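Local coordinates for protein nucleoporin p58/p45 (Homo sapiens, PDB 4JO7) that is probably a structural component of the nuclear pore complex, the assembly through which traffic crosses the nuclear membrane, at residues Q12-E15 and V16-Q19; M50-I53 and Y54-F57; K72-K75 and E76-G80. One frame throughout, in Å; residues are numbered along the deposited sequence. Where two conformers were deposited one is given.

How the interactions relate
Interaction 1 lies on helix 2-29, while interactions 2 and 3 lie on helix 43-85; each is a local contact between side chains mostly four residues apart on one helix. Packing between the two helices arises where interactions 1 and 2 meet: their centres are about 13 Å apart, and L18 CD2 comes 4.0 Å from F57 CB, with F14 CE2 also 4.0 Å from F57 O. Interaction 3 is about 34 Å from interaction 2 and about 30 Å from interaction 1, centre to centre, and touches neither. Interactions 2 and 3 nevertheless both face the second subunit, where F57 and T56 of one copy meet Y78 and Q77 of the other. All three also reach chains of another protein.

Interaction 1 (Q12-E15 and V16-Q19); sequences QQFE and VQLQ
F14 O accepts from L18 N at 2.9 Å, with an N-H...O angle of 160°. Q13 O to Q17 N follows at 3.0 Å, E15 O to Q19 N at 3.1 Å and Q12 O to V16 N at 3.2 Å, giving an unbroken run of i to i+4 bonds. The side-chain amide of Q12 turns back instead, and its NE2 bonds to R8 O. Packing centres on F14 and L18. The F14 ring swings toward the next turn because CG stands anti to the backbone N (chi1 -174°), which brings CE2 to 3.4 Å from L18 CD1. The other branch of the leucine, CD2, lies 3.9 Å from F14 CZ, so the two methyls spread along the CD2-CE2-CZ side of the ring. On helix 43-85, F14 packs on A61, and L18 on Y54, F57 and V58. Replacing F14 with an alanine would probably leave both L18 methyls without the ring carbons they touch and open a gap toward A61. F14 also reaches an apolar side chain in a chain of another protein. Such an i to i+4 apolar pair, with exposed E15 and Q19 next to it in sequence, is characteristic of an amphipathic helix in a helical bundle, consistent with the coiled coil predicted here.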
loop_
_atom_site.group_PDB
_atom_site.type_symbol
_atom_site.label_atom_id
_atom_site.label_comp_id
_atom_site.label_asym_id
_atom_site.label_seq_id
_atom_site.Cartn_x
_atom_site.Cartn_y
_atom_site.Cartn_z
ATOM N N GLN F 12 -9.607 5.597 11.702
ATOM C CA GLN F 12 -10.666 6.446 12.232
ATOM C C GLN F 12 -10.077 7.772 12.711
ATOM O O GLN F 12 -10.624 8.833 12.443
ATOM C CB GLN F 12 -11.413 5.750 13.372
ATOM C CG GLN F 12 -11.913 4.338 13.055
ATOM C CD GLN F 12 -12.257 4.117 11.585
ATOM O OE1 GLN F 12 -12.975 4.912 10.973
ATOM N NE2 GLN F 12 -11.748 3.024 11.015
ATOM N N GLN F 13 -8.946 7.713 13.402
ATOM C CA GLN F 13 -8.304 8.925 13.884
ATOM C C GLN F 13 -7.787 9.785 12.730
ATOM O O GLN F 13 -7.813 11.012 12.803
ATOM C CB GLN F 13 -7.179 8.577 14.859
ATOM C CG GLN F 13 -7.701 8.043 16.191
ATOM C CD GLN F 13 -6.605 7.524 17.099
ATOM O OE1 GLN F 13 -5.441 7.460 16.714
ATOM N NE2 GLN F 13 -6.978 7.140 18.313
ATOM N N PHE F 14 -7.347 9.136 11.659
ATOM C CA PHE F 14 -6.864 9.846 10.480
ATOM C C PHE F 14 -7.995 10.638 9.838
ATOM O O PHE F 14 -7.823 11.800 9.478
ATOM C CB PHE F 14 -6.283 8.852 9.470
ATOM C CG PHE F 14 -5.630 9.504 8.286
ATOM C CD1 PHE F 14 -4.352 10.015 8.383
ATOM C CD2 PHE F 14 -6.297 9.605 7.078
ATOM C CE1 PHE F 14 -3.747 10.616 7.296
ATOM C CE2 PHE F 14 -5.695 10.202 5.990
ATOM C CZ PHE F 14 -4.420 10.704 6.100
ATOM N N GLU F 15 -9.157 10.009 9.713
ATOM C CA GLU F 15 -10.324 10.670 9.148
ATOM C C GLU F 15 -10.711 11.909 9.947
ATOM O O GLU F 15 -11.008 12.956 9.374
ATOM C CB GLU F 15 -11.504 9.708 9.091
ATOM C CG GLU F 15 -11.348 8.613 8.052
ATOM C CD GLU F 15 -12.585 7.762 7.945
ATOM O OE1 GLU F 15 -13.616 8.277 7.458
ATOM O OE2 GLU F 15 -12.528 6.590 8.362
ATOM N N VAL F 16 -10.715 11.789 11.269
ATOM C CA VAL F 16 -11.023 12.929 12.123
ATOM C C VAL F 16 -10.027 14.055 11.881
ATOM O O VAL F 16 -10.414 15.212 11.699
ATOM C CB VAL F 16 -11.010 12.535 13.618
ATOM C CG1 VAL F 16 -11.076 13.768 14.501
ATOM C CG2 VAL F 16 -12.169 11.592 13.921
ATOM N N GLN F 17 -8.746 13.708 11.880
ATOM C CA GLN F 17 -7.675 14.673 11.673
ATOM C C GLN F 17 -7.833 15.392 10.337
ATOM O O GLN F 17 -7.668 16.611 10.262
ATOM C CB GLN F 17 -6.317 13.975 11.744
ATOM C CG GLN F 17 -5.130 14.889 11.502
ATOM C CD GLN F 17 -3.806 14.163 11.642
ATOM O OE1 GLN F 17 -3.246 13.670 10.660
ATOM N NE2 GLN F 17 -3.304 14.085 12.867
ATOM N N LEU F 18 -8.153 14.642 9.284
ATOM C CA LEU F 18 -8.348 15.238 7.965
ATOM C C LEU F 18 -9.444 16.292 8.005
ATOM O O LEU F 18 -9.297 17.369 7.428
ATOM C CB LEU F 18 -8.705 14.179 6.918
ATOM C CG LEU F 18 -7.591 13.263 6.407
ATOM C CD1 LEU F 18 -8.127 12.405 5.268
ATOM C CD2 LEU F 18 -6.369 14.049 5.950
ATOM N N GLN F 19 -10.546 15.981 8.684
ATOM C CA GLN F 19 -11.663 16.916 8.796
ATOM C C GLN F 19 -11.234 18.178 9.538
ATOM O O GLN F 19 -11.476 19.291 9.082
ATOM C CB GLN F 19 -12.845 16.263 9.516
ATOM C CG GLN F 19 -13.482 15.116 8.754
ATOM C CD GLN F 19 -14.376 15.585 7.623
ATOM O OE1 GLN F 19 -14.452 16.780 7.332
ATOM N NE2 GLN F 19 -15.063 14.644 6.980
#

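Interaction 2 (M50-I53 and Y54-F57); sequences MQKI and YQTF
I53 O is approached by two backbone donors: F57 N makes the straighter bond at 3.1 Å (N-H...O 156°), and T56 N adds a weak one at 120°. The main bond of T56 N goes to K52 O, 3.0 Å away, so this amide is shared between i-4 and i-3 carbonyls. On the polar side, two waters tie three long side chains together. One water accepts from K52 NZ at 2.6 Å and lies 2.7 Å from Q51 OE1; the other donates to Q55 OE1 at 2.9 Å and has a weak bond from K52 NZ. K52 and Q55 run alongside each other, which places their polar ends around these waters. Y54, deposited in two conformers, has R22 of helix 2-29 as a tentative cation-pi partner. T56 OG1 is hydrogen-bonded to Q77 of the second subunit. On the apolar side, I53 and F57 lie side by side. The CG2 branch of I53, anti to the backbone N, extends toward the next turn and meets F57 CE2 at 3.8 Å. M50 (a selenomethionine) and F57 each pack both on helix 2-29 and on the second subunit, whose Q77 also meets I53. With a hydrated polar face and apolar side chains packed on helix 2-29 and on the second subunit, this helix is characteristic of an oligomeric helical bundle.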
loop_
_atom_site.group_PDB
_atom_site.type_symbol
_atom_site.label_atom_id
_atom_site.label_comp_id
_atom_site.label_asym_id
_atom_site.label_seq_id
_atom_site.Cartn_x
_atom_site.Cartn_y
_atom_site.Cartn_z
HETATM N N MSE F 50 -5.935 23.341 -2.522
HETATM C CA MSE F 50 -5.810 22.668 -1.240
HETATM C C MSE F 50 -6.863 21.603 -1.098
HETATM O O MSE F 50 -6.588 20.530 -0.521
HETATM C CB MSE F 50 -5.960 23.685 -0.114
HETATM C CG MSE F 50 -5.827 23.016 1.248
HETATM SE SE MSE F 50 -4.125 22.029 1.343
HETATM C CE MSE F 50 -2.908 23.553 1.063
ATOM N N GLN F 51 -8.060 21.874 -1.608
ATOM C CA GLN F 51 -9.161 20.923 -1.540
ATOM C C GLN F 51 -8.793 19.633 -2.263
ATOM O O GLN F 51 -9.101 18.541 -1.789
ATOM C CB GLN F 51 -10.427 21.525 -2.151
ATOM C CG GLN F 51 -11.555 20.522 -2.352
ATOM C CD GLN F 51 -12.786 21.138 -2.992
ATOM O OE1 GLN F 51 -13.260 20.669 -4.027
ATOM N NE2 GLN F 51 -13.314 22.192 -2.376
ATOM N N LYS F 52 -8.138 19.760 -3.411
ATOM C CA LYS F 52 -7.752 18.595 -4.197
ATOM C C LYS F 52 -6.631 17.815 -3.517
ATOM O O LYS F 52 -6.568 16.589 -3.627
ATOM C CB LYS F 52 -7.348 19.007 -5.610
ATOM C CG LYS F 52 -8.478 19.670 -6.387
ATOM C CD LYS F 52 -8.264 19.586 -7.888
ATOM C CE LYS F 52 -9.245 20.478 -8.635
ATOM N NZ LYS F 52 -10.652 20.283 -8.181
ATOM N N ILE F 53 -5.754 18.524 -2.813
ATOM C CA ILE F 53 -4.735 17.878 -1.994
ATOM C C ILE F 53 -5.401 17.013 -0.926
ATOM O O ILE F 53 -5.011 15.865 -0.696
ATOM C CB ILE F 53 -3.807 18.920 -1.352
ATOM C CG1 ILE F 53 -2.834 19.462 -2.407
ATOM C CG2 ILE F 53 -3.037 18.322 -0.180
ATOM C CD1 ILE F 53 -2.023 20.664 -1.947
ATOM N N TYR F 54 -6.431 17.552 -0.296
ATOM C CA TYR F 54 -7.197 16.831 0.712
ATOM C C TYR F 54 -7.810 15.576 0.104
ATOM O O TYR F 54 -7.824 14.505 0.713
ATOM C CB TYR F 54 -8.286 17.750 1.271
ATOM C CG TYR F 54 -9.483 17.038 1.856
ATOM C CD1 TYR F 54 -9.494 16.639 3.183
ATOM C CD2 TYR F 54 -10.609 16.784 1.084
ATOM C CE1 TYR F 54 -10.586 15.996 3.724
ATOM C CE2 TYR F 54 -11.706 16.137 1.617
ATOM C CZ TYR F 54 -11.689 15.751 2.939
ATOM O OH TYR F 54 -12.772 15.109 3.482
ATOM N N GLN F 55 -8.321 15.720 -1.114
ATOM C CA GLN F 55 -8.917 14.586 -1.809
ATOM C C GLN F 55 -7.890 13.485 -2.073
ATOM O O GLN F 55 -8.211 12.300 -2.013
ATOM C CB GLN F 55 -9.601 15.051 -3.098
ATOM C CG GLN F 55 -10.843 15.890 -2.811
ATOM C CD GLN F 55 -11.544 16.385 -4.062
ATOM O OE1 GLN F 55 -10.906 16.829 -5.016
ATOM N NE2 GLN F 55 -12.869 16.298 -4.065
ATOM N N THR F 56 -6.647 13.866 -2.337
ATOM C CA THR F 56 -5.600 12.877 -2.563
ATOM C C THR F 56 -5.290 12.127 -1.265
ATOM O O THR F 56 -5.086 10.912 -1.279
ATOM C CB THR F 56 -4.337 13.533 -3.142
ATOM O OG1 THR F 56 -4.672 14.198 -4.364
ATOM C CG2 THR F 56 -3.256 12.504 -3.408
ATOM N N PHE F 57 -5.278 12.834 -0.138
ATOM C CA PHE F 57 -5.033 12.188 1.146
ATOM C C PHE F 57 -6.135 11.183 1.483
ATOM O O PHE F 57 -5.858 10.103 1.999
ATOM C CB PHE F 57 -4.911 13.221 2.275
ATOM C CG PHE F 57 -3.525 13.779 2.434
ATOM C CD1 PHE F 57 -2.526 13.020 3.020
ATOM C CD2 PHE F 57 -3.220 15.059 1.994
ATOM C CE1 PHE F 57 -1.244 13.527 3.174
ATOM C CE2 PHE F 57 -1.940 15.572 2.143
ATOM C CZ PHE F 57 -0.953 14.808 2.731
HETATM O O HOH W 1 -12.349 19.522 -6.325
HETATM O O HOH W 2 -12.310 17.617 -7.419
#

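Interaction 3 (K72-K75 and E76-G80); sequences KVLK and EQYLG
L74 directs CG anti to its own nitrogen (chi1 -175°), whereas Y78 turns CG beside the backbone N (chi1 -87°), and these opposed choices bring leucine and tyrosine together one turn apart. The two side chains approach at a slant, with L74 CD1 3.7 Å from Y78 CE1 and L74 CG 3.9 Å from the same ring carbon. The ring also lies against backbone, its CD1 being 3.3 Å from L74 O. That carbonyl takes its hydrogen bond from Y78 N at 2.9 Å, so the main chain and the ring of the tyrosine both adjoin one oxygen. A second pair, V73 and Q77, brings the CG1 methyl of the valine to 3.7 Å from Q77 NE2, while the amide oxygen of Q77 is held by T56 of the second subunit. In the backbone of the same pair, Q77 N bonds to V73 O at 2.9 Å, with an N-H...O angle of 158°. L74 packs on F57 of the second subunit, and K72 NZ forms a salt bridge with E69 of its own chain. The phenol OH of Y78 bonds to a polar side chain in a chain of another protein, and K75 and Y78 touch apolar side chains there. Buried L74 and Y78 beside exposed K75, E76 and L79 make this an amphipathic helix segment, characteristic of helical-bundle assembly, here joining subunits of a hetero-oligomer.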
loop_
_atom_site.group_PDB
_atom_site.type_symbol
_atom_site.label_atom_id
_atom_site.label_comp_id
_atom_site.label_asym_id
_atom_site.label_seq_id
_atom_site.Cartn_x
_atom_site.Cartn_y
_atom_site.Cartn_z
ATOM N N LYS F 72 -4.909 -9.432 4.346
ATOM C CA LYS F 72 -5.711 -10.353 5.145
ATOM C C LYS F 72 -6.240 -11.495 4.279
ATOM O O LYS F 72 -6.221 -12.651 4.692
ATOM C CB LYS F 72 -6.886 -9.634 5.808
ATOM C CG LYS F 72 -6.507 -8.602 6.856
ATOM C CD LYS F 72 -7.767 -8.042 7.508
ATOM C CE LYS F 72 -7.455 -6.880 8.449
ATOM N NZ LYS F 72 -8.696 -6.277 8.993
ATOM N N VAL F 73 -6.738 -11.166 3.091
ATOM C CA VAL F 73 -7.173 -12.182 2.133
ATOM C C VAL F 73 -6.022 -13.129 1.800
ATOM O O VAL F 73 -6.189 -14.355 1.809
ATOM C CB VAL F 73 -7.733 -11.543 0.841
ATOM C CG1 VAL F 73 -7.967 -12.608 -0.236
ATOM C CG2 VAL F 73 -9.012 -10.775 1.136
ATOM N N LEU F 74 -4.847 -12.563 1.539
ATOM C CA LEU F 74 -3.671 -13.359 1.219
ATOM C C LEU F 74 -3.399 -14.380 2.318
ATOM O O LEU F 74 -3.149 -15.556 2.032
ATOM C CB LEU F 74 -2.449 -12.462 1.015
ATOM C CG LEU F 74 -1.166 -13.156 0.564
ATOM C CD1 LEU F 74 -1.372 -13.814 -0.800
ATOM C CD2 LEU F 74 0.019 -12.180 0.521
ATOM N N LYS F 75 -3.466 -13.935 3.570
ATOM C CA LYS F 75 -3.239 -14.826 4.713
ATOM C C LYS F 75 -4.269 -15.946 4.745
ATOM O O LYS F 75 -3.920 -17.099 4.983
ATOM C CB LYS F 75 -3.257 -14.056 6.036
ATOM C CG LYS F 75 -2.937 -14.930 7.249
ATOM C CD LYS F 75 -2.908 -14.142 8.547
ATOM C CE LYS F 75 -2.490 -15.039 9.710
ATOM N NZ LYS F 75 -2.373 -14.277 10.986
ATOM N N GLU F 76 -5.534 -15.609 4.497
ATOM C CA GLU F 76 -6.607 -16.602 4.500
ATOM C C GLU F 76 -6.366 -17.664 3.434
ATOM O O GLU F 76 -6.595 -18.858 3.653
ATOM C CB GLU F 76 -7.961 -15.937 4.251
ATOM C CG GLU F 76 -8.407 -14.993 5.342
ATOM C CD GLU F 76 -9.786 -14.415 5.083
ATOM O OE1 GLU F 76 -10.236 -14.437 3.915
ATOM O OE2 GLU F 76 -10.424 -13.943 6.048
ATOM N N GLN F 77 -5.902 -17.219 2.276
ATOM C CA GLN F 77 -5.615 -18.117 1.172
ATOM C C GLN F 77 -4.408 -19.008 1.479
ATOM O O GLN F 77 -4.404 -20.189 1.119
ATOM C CB GLN F 77 -5.410 -17.297 -0.101
ATOM C CG GLN F 77 -6.699 -16.618 -0.554
ATOM C CD GLN F 77 -6.506 -15.773 -1.793
ATOM O OE1 GLN F 77 -5.399 -15.334 -2.085
ATOM N NE2 GLN F 77 -7.586 -15.537 -2.527
ATOM N N TYR F 78 -3.395 -18.453 2.144
ATOM C CA TYR F 78 -2.257 -19.255 2.616
ATOM C C TYR F 78 -2.754 -20.385 3.510
ATOM O O TYR F 78 -2.372 -21.545 3.348
ATOM C CB TYR F 78 -1.274 -18.417 3.435
ATOM C CG TYR F 78 -0.202 -17.676 2.669
ATOM C CD1 TYR F 78 -0.389 -17.281 1.351
ATOM C CD2 TYR F 78 1.005 -17.373 3.278
ATOM C CE1 TYR F 78 0.594 -16.605 0.667
ATOM C CE2 TYR F 78 1.992 -16.699 2.606
ATOM C CZ TYR F 78 1.787 -16.311 1.302
ATOM O OH TYR F 78 2.792 -15.637 0.648
ATOM N N LEU F 79 -3.589 -20.025 4.473
ATOM C CA LEU F 79 -4.118 -20.990 5.437
ATOM C C LEU F 79 -4.973 -22.039 4.747
ATOM O O LEU F 79 -4.914 -23.224 5.085
ATOM C CB LEU F 79 -4.942 -20.272 6.502
ATOM C CG LEU F 79 -4.158 -19.326 7.412
ATOM C CD1 LEU F 79 -5.090 -18.615 8.376
ATOM C CD2 LEU F 79 -3.098 -20.082 8.170
ATOM N N GLY F 80 -5.763 -21.604 3.772
ATOM C CA GLY F 80 -6.581 -22.519 2.995
ATOM C C GLY F 80 -5.722 -23.524 2.253
ATOM O O GLY F 80 -6.029 -24.718 2.227
#